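Local coordinates for CRISPR-associated protein, Cse1 family (Acidimicrobium ferrooxidans, PDB 4H3T), which probably serves as the large subunit of the type I-E CRISPR surveillance complex Cascade, helping it to recognise invading DNA, at residues Leu447-Ala450 against Ala451-Ala454; Leu416-Val419 against Ala420-Arg423; Leu32-Ile35 against Phe36-His40. The protein carries 1 engineered substitution. All blocks are in the same frame, centred on the assembly; numbering follows the deposited sequence. Where two conformers were deposited one is given.

Interaction 1. Residues Leu447-Ala450 against Ala451-Ala454; sequences LAKA and ARSA
The carbonyl oxygen of Leu447 takes the amide of Ala451, the first of four successive i to i+4 bonds joining the two halves of this helical stretch. The side chain of Leu447 touches Tyr424, which also packs on Ala448 and Ala451.

At Ala448 the backbone and a side chain work together. Ala448 O accepts Arg452 N at 2.9 Å, and Arg452 CG lies 3.3 Å from Ala448 O. Arg452 starts out with CG anti to its carbonyl carbon (chi1 -66°) and then bends at chi3 (-64°), which turns the guanidinium back along the helix toward the earlier turn. One face of that group therefore rests on the backbone of Ala448 and Lys449, with Arg452 NH1 3.8 Å from Ala448 CB. The polar end is held from outside the stretch by a salt bridge from NH1 to Glu421.

Lys449 meets the other amino branch: its CA lies under the rim of the guanidinium face, and Lys449 CB is 3.6 Å from Arg452 NH2. The rest of the lysine chain is extended and carries Lys449 NZ away, to 6.0 Å from Arg452 NH2, so the like charges do not touch. Lys449 O accepts Ser453 N at 3.1 Å.

Ala450 O closes the series by taking Ala454 N at 3.0 Å. Together these features mark a regular alpha-helix near the start of helix 445-473, one of the long helices of the C-terminal four-helix bundle of Cse1 proteins.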
loop_
_atom_site.group_PDB
_atom_site.type_symbol
_atom_site.label_atom_id
_atom_site.label_comp_id
_atom_site.label_asym_id
_atom_site.label_seq_id
_atom_site.Cartn_x
_atom_site.Cartn_y
_atom_site.Cartn_z
ATOM N N LEU A 447 -5.680 -32.853 6.260
ATOM C CA LEU A 447 -4.421 -32.707 7.028
ATOM C C LEU A 447 -3.192 -32.683 6.119
ATOM O O LEU A 447 -2.288 -31.827 6.277
ATOM C CB LEU A 447 -4.312 -33.862 8.021
ATOM C CG LEU A 447 -3.004 -33.965 8.870
ATOM C CD1 LEU A 447 -2.690 -32.666 9.646
ATOM C CD2 LEU A 447 -3.098 -35.127 9.862
ATOM N N ALA A 448 -3.113 -33.611 5.186
ATOM C CA ALA A 448 -1.968 -33.622 4.225
ATOM C C ALA A 448 -1.933 -32.360 3.430
ATOM O O ALA A 448 -0.862 -31.811 3.192
ATOM C CB ALA A 448 -2.074 -34.849 3.305
ATOM N N LYS A 449 -3.104 -31.811 3.068
ATOM C CA LYS A 449 -3.117 -30.546 2.324
ATOM C C LYS A 449 -2.614 -29.386 3.143
ATOM O O LYS A 449 -1.868 -28.520 2.646
ATOM C CB LYS A 449 -4.534 -30.282 1.829
ATOM C CG LYS A 449 -4.668 -28.945 1.155
ATOM C CD LYS A 449 -6.038 -28.805 0.553
ATOM C CE LYS A 449 -6.140 -27.525 -0.257
ATOM N NZ LYS A 449 -7.250 -27.604 -1.254
ATOM N N ALA A 450 -2.968 -29.356 4.427
ATOM C CA ALA A 450 -2.469 -28.307 5.307
ATOM C C ALA A 450 -0.936 -28.485 5.503
ATOM O O ALA A 450 -0.207 -27.509 5.469
ATOM C CB ALA A 450 -3.215 -28.351 6.652
ATOM N N ALA A 451 -0.427 -29.711 5.609
ATOM C CA ALA A 451 1.023 -29.911 5.713
ATOM C C ALA A 451 1.760 -29.455 4.428
ATOM O O ALA A 451 2.878 -28.993 4.507
ATOM C CB ALA A 451 1.339 -31.361 6.005
ATOM N N ARG A 452 1.194 -29.718 3.254
ATOM C CA ARG A 452 1.797 -29.255 1.995
ATOM C C ARG A 452 1.905 -27.711 1.971
ATOM O O ARG A 452 2.950 -27.171 1.597
ATOM C CB ARG A 452 1.016 -29.744 0.790
ATOM C CG ARG A 452 1.058 -31.237 0.612
ATOM C CD ARG A 452 0.659 -31.770 -0.774
ATOM N NE ARG A 452 -0.720 -31.471 -1.045
ATOM C CZ ARG A 452 -1.774 -32.231 -0.762
ATOM N NH1 ARG A 452 -1.619 -33.442 -0.234
ATOM N NH2 ARG A 452 -2.982 -31.790 -0.996
ATOM N N SER A 453 0.836 -27.016 2.415
ATOM C CA SER A 453 0.835 -25.567 2.489
ATOM C C SER A 453 1.874 -25.067 3.442
ATOM O O SER A 453 2.542 -24.099 3.111
ATOM C CB SER A 453 -0.533 -25.038 2.909
ATOM O OG SER A 453 -0.464 -23.629 3.013
ATOM N N ALA A 454 2.004 -25.690 4.647
ATOM C CA ALA A 454 3.014 -25.279 5.637
ATOM C C ALA A 454 4.431 -25.417 5.049
ATOM O O ALA A 454 5.216 -24.507 5.191
ATOM C CB ALA A 454 2.885 -26.074 6.947
#

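Interaction 2. Residues Leu416-Val419 against Ala420-Arg423; sequences LGYV and AEAR
Gly417 O meets Glu421 twice, accepting its amide and touching its CG. Among the backbone bonds, Leu416 O accepts Ala420 N at 3.0 Å, and Gly417 O accepts Glu421 N at 3.1 Å. The pattern then tightens: Ala422 N reaches back only three residues, to Val419 O, and does so from above the carbonyl plane, 67° out of it. This change from i+4 to i+3 bonding is how the short helix 417-420 runs out into a 3-10 turn at one end of the four-helix bundle. Leu416 is sunk among Leu455, Leu498 and Phe521, drawn from three of the bundle's long helices.

The side-chain contacts centre on Glu421. Its CG is placed between the backbone N and the carbonyl carbon (chi1 75°), a crowded position that brings Glu421 CG to 3.4 Å from Gly417 O and close to Tyr418 O as well. Beyond CG the chain is extended and runs beside Tyr418, pointing the same way. Carboxylate and ring stand almost perpendicular, with planes 84° apart, and Glu421 OE2 lies 3.8 Å from Tyr418 CD1. The other oxygen, OE1, forms a salt bridge with Arg452. Ala422 CB packs against Val419 O.

Two waters complete the set. One donates to Glu421 OE2 at 2.7 Å and, weakly, to Tyr418 O. The second accepts from both Arg423 N and Arg423 NE, each at 3.0 Å, lying at the edge of the guanidinium in its plane, and it is also within hydrogen-bonding distance of Val419 O.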
loop_
_atom_site.group_PDB
_atom_site.type_symbol
_atom_site.label_atom_id
_atom_site.label_comp_id
_atom_site.label_asym_id
_atom_site.label_seq_id
_atom_site.Cartn_x
_atom_site.Cartn_y
_atom_site.Cartn_z
ATOM N N LEU A 416 7.640 -29.834 -3.354
ATOM C CA LEU A 416 7.858 -30.206 -1.952
ATOM C C LEU A 416 6.632 -30.803 -1.281
ATOM O O LEU A 416 6.785 -31.469 -0.266
ATOM C CB LEU A 416 8.334 -29.015 -1.152
ATOM C CG LEU A 416 9.854 -28.719 -1.266
ATOM C CD1 LEU A 416 10.175 -27.396 -0.641
ATOM C CD2 LEU A 416 10.679 -29.839 -0.563
ATOM N N GLY A 417 5.440 -30.585 -1.822
ATOM C CA GLY A 417 4.232 -31.154 -1.266
ATOM C C GLY A 417 4.293 -32.683 -1.198
ATOM O O GLY A 417 3.726 -33.264 -0.300
ATOM N N TYR A 418 4.942 -33.354 -2.171
ATOM C CA TYR A 418 5.058 -34.825 -2.192
ATOM C C TYR A 418 5.872 -35.317 -0.997
ATOM O O TYR A 418 5.610 -36.358 -0.493
ATOM C CB TYR A 418 5.726 -35.238 -3.483
ATOM C CG TYR A 418 4.883 -34.904 -4.666
ATOM C CD1 TYR A 418 3.655 -35.520 -4.859
ATOM C CD2 TYR A 418 5.308 -33.962 -5.609
ATOM C CE1 TYR A 418 2.858 -35.212 -5.947
ATOM C CE2 TYR A 418 4.518 -33.638 -6.706
ATOM C CZ TYR A 418 3.299 -34.287 -6.887
ATOM O OH TYR A 418 2.474 -34.027 -7.962
ATOM N N VAL A 419 6.815 -34.523 -0.500
ATOM C CA VAL A 419 7.604 -34.865 0.678
ATOM C C VAL A 419 6.776 -34.534 1.931
ATOM O O VAL A 419 6.791 -35.304 2.898
ATOM C CB VAL A 419 8.983 -34.113 0.639
ATOM C CG1 VAL A 419 9.684 -34.152 1.996
ATOM C CG2 VAL A 419 9.853 -34.706 -0.447
ATOM N N ALA A 420 6.085 -33.378 1.944
ATOM C CA ALA A 420 5.283 -32.952 3.115
ATOM C C ALA A 420 4.207 -33.993 3.460
ATOM O O ALA A 420 3.917 -34.250 4.623
ATOM C CB ALA A 420 4.616 -31.627 2.826
ATOM N N GLU A 421 3.635 -34.583 2.451
ATOM C CA GLU A 421 2.564 -35.550 2.672
ATOM C C GLU A 421 3.055 -36.978 2.985
ATOM O O GLU A 421 2.213 -37.864 3.230
ATOM C CB GLU A 421 1.651 -35.574 1.447
ATOM C CG GLU A 421 2.213 -36.281 0.246
ATOM C CD GLU A 421 1.327 -36.135 -0.965
ATOM O OE1 GLU A 421 0.346 -35.366 -0.896
ATOM O OE2 GLU A 421 1.605 -36.810 -1.980
ATOM N N ALA A 422 4.386 -37.244 2.872
ATOM C CA ALA A 422 4.922 -38.584 3.057
ATOM C C ALA A 422 4.516 -39.196 4.394
ATOM O O ALA A 422 4.215 -40.383 4.448
ATOM C CB ALA A 422 6.453 -38.575 2.951
ATOM N N ARG A 423 4.486 -38.417 5.451
ATOM C CA ARG A 423 4.087 -38.969 6.758
ATOM C C ARG A 423 2.598 -39.476 6.790
ATOM O O ARG A 423 2.250 -40.219 7.681
ATOM C CB ARG A 423 4.362 -37.957 7.878
ATOM C CG ARG A 423 3.393 -36.861 8.152
ATOM C CD ARG A 423 4.101 -35.714 8.954
ATOM N NE ARG A 423 4.683 -34.815 7.961
ATOM C CZ ARG A 423 4.665 -33.489 7.955
ATOM N NH1 ARG A 423 5.141 -32.828 6.916
ATOM N NH2 ARG A 423 4.176 -32.809 8.999
HETATM O O HOH W 1 3.760 -38.410 -2.487
HETATM O O HOH W 2 6.219 -35.979 5.611
#

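Interaction 3. Residues Leu32-Ile35 against Phe36-His40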
loop_
_atom_site.group_PDB
_atom_site.type_symbol
_atom_site.label_atom_id
_atom_site.label_comp_id
_atom_site.label_asym_id
_atom_site.label_seq_id
_atom_site.Cartn_x
_atom_site.Cartn_y
_atom_site.Cartn_z
ATOM N N LEU A 32 4.885 21.029 8.272
ATOM C CA LEU A 32 4.719 20.940 6.830
ATOM C C LEU A 32 5.689 21.883 6.103
ATOM O O LEU A 32 6.207 21.513 5.078
ATOM C CB LEU A 32 3.301 21.234 6.370
ATOM C CG LEU A 32 2.273 20.214 6.687
ATOM C CD1 LEU A 32 0.912 20.840 6.569
ATOM C CD2 LEU A 32 2.377 19.024 5.770
ATOM N N ARG A 33 6.024 23.023 6.687
ATOM C CA ARG A 33 6.983 23.926 6.109
ATOM C C ARG A 33 8.357 23.240 6.053
ATOM O O ARG A 33 8.962 23.198 4.982
ATOM C CB ARG A 33 7.031 25.263 6.882
ATOM C CG ARG A 33 7.867 26.286 6.136
ATOM C CD ARG A 33 9.015 26.778 6.966
ATOM N NE ARG A 33 9.783 27.814 6.264
ATOM C CZ ARG A 33 11.093 27.977 6.384
ATOM N NH1 ARG A 33 11.803 27.165 7.162
ATOM N NH2 ARG A 33 11.717 28.940 5.704
ATOM N N ASP A 34 8.820 22.679 7.172
ATOM C CA ASP A 34 10.118 21.991 7.222
ATOM C C ASP A 34 10.166 20.708 6.408
ATOM O O ASP A 34 11.203 20.396 5.860
ATOM C CB ASP A 34 10.540 21.699 8.679
ATOM C CG ASP A 34 11.181 22.921 9.315
ATOM O OD1 ASP A 34 11.455 23.897 8.576
ATOM O OD2 ASP A 34 11.381 22.917 10.554
ATOM N N ILE A 35 9.081 20.003 6.259
ATOM C CA ILE A 35 9.143 18.783 5.450
ATOM C C ILE A 35 9.484 19.140 3.946
ATOM O O ILE A 35 10.169 18.369 3.283
ATOM C CB ILE A 35 7.880 17.886 5.640
ATOM C CG1 ILE A 35 8.279 16.392 5.541
ATOM C CG2 ILE A 35 6.779 18.258 4.714
ATOM C CD1 ILE A 35 7.226 15.408 5.661
ATOM N N PHE A 36 9.118 20.325 3.474
ATOM C CA PHE A 36 9.439 20.783 2.131
ATOM C C PHE A 36 10.816 21.421 2.105
ATOM O O PHE A 36 11.637 21.065 1.284
ATOM C CB PHE A 36 8.360 21.780 1.651
ATOM C CG PHE A 36 7.201 21.002 1.103
ATOM C CD1 PHE A 36 7.267 20.442 -0.159
ATOM C CD2 PHE A 36 6.050 20.808 1.858
ATOM C CE1 PHE A 36 6.226 19.705 -0.651
ATOM C CE2 PHE A 36 5.016 20.016 1.380
ATOM C CZ PHE A 36 5.100 19.493 0.114
ATOM N N VAL A 37 11.081 22.338 3.026
ATOM C CA VAL A 37 12.372 23.062 3.045
ATOM C C VAL A 37 13.526 22.066 3.234
ATOM O O VAL A 37 14.535 22.186 2.551
ATOM C CB VAL A 37 12.373 24.171 4.129
ATOM C CG1 VAL A 37 13.769 24.833 4.255
ATOM C CG2 VAL A 37 11.318 25.209 3.784
ATOM N N LEU A 38 13.317 21.033 4.068
ATOM C CA LEU A 38 14.374 20.063 4.386
ATOM C C LEU A 38 14.237 18.717 3.666
ATOM O O LEU A 38 14.976 17.782 3.993
ATOM C CB LEU A 38 14.381 19.838 5.905
ATOM C CG LEU A 38 14.548 21.074 6.796
ATOM C CD1 LEU A 38 14.493 20.681 8.247
ATOM C CD2 LEU A 38 15.828 21.784 6.520
ATOM N N ALA A 39 13.351 18.610 2.652
ATOM C CA ALA A 39 13.096 17.343 1.958
ATOM C C ALA A 39 14.357 16.660 1.394
ATOM O O ALA A 39 14.464 15.448 1.465
ATOM C CB ALA A 39 12.094 17.561 0.839
ATOM N N HIS A 40 15.356 17.431 0.945
ATOM C CA HIS A 40 16.613 16.885 0.414
ATOM C C HIS A 40 17.553 16.333 1.525
ATOM O O HIS A 40 18.560 15.713 1.207
ATOM C CB HIS A 40 17.336 17.954 -0.399
ATOM C CG HIS A 40 17.701 19.162 0.405
ATOM N ND1 HIS A 40 16.730 19.958 0.998
ATOM C CD2 HIS A 40 18.922 19.629 0.756
ATOM C CE1 HIS A 40 17.398 20.906 1.651
ATOM N NE2 HIS A 40 18.713 20.759 1.512
#
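Phe36 lies against the turn that precedes it, its ring edge directed at the carbonyl oxygen of Leu32. At the root of the side chain, Phe36 CB sits 3.7 Å from Arg33 O, the same oxygen to which the amide of Phe36 makes a weak bond. CG is anti to the carbonyl carbon (chi1 -83°), which swings the ring back past Ile35 and Leu32. Of the ring atoms, Phe36 CD2 makes the tightest approach: Leu32 O stands 3.3 Å from it, near the ring plane, while Ile35 CG2 comes in obliquely at 3.9 Å. One step out, CE2 still skirts both neighbours at a longer range. The ring as a whole is buried between helices 52-68 and 88-98, packing on Val60, Leu63, Ala64 and Ile91.

Val37 turns to another side of the helix. Its amide gives Arg33 O an almost straight bond, with an N-H...O angle of 172°, and Val37 CG2 lies over the centre of one face of the Arg33 guanidinium, 3.8 Å above the plane. The nitrogens of Arg33 pair with acids: NE with Asp92, NH2 with Glu88, and NH1 with the adjacent Asp34 OD1 at 3.6 Å. Further on, Leu38 N bonds Asp34 O at 2.8 Å, the leucine side chain running alongside that of Asp34. This is the C-terminal end of the short helix 32-37: Arg33 O takes both an i+3 and an i+4 amide, and Leu38 is the first residue to leave helical phi/psi.

The two side chains differ in chemistry. The C-H at Phe36 CD2 probably makes a weak, favourable electrostatic contact with Leu32 O, whereas the arginine, paired with three carboxylates and with a methyl on its face, is held in place and probably stays charged.

Overall arrangement
Interactions 1 and 2 form one continuous patch, their centres about 8 Å apart, although more than twenty residues, with two short strands and a short helix, separate them in sequence. The link is the salt bridge between Arg452 NH1 and Glu421 OE1 at 2.8 Å, reinforced by Arg452 CD against Gly417 O at 3.4 Å and by Ala420 CB lying over the helix at Ala451 and Arg452. Each charged side chain is thus braced by its own turn before it meets the other. Interaction 3 lies on the opposite side of the chain's centre, in the N-terminal part, its centre about 51 and 55 Å from those of interactions 1 and 2, and touches neither.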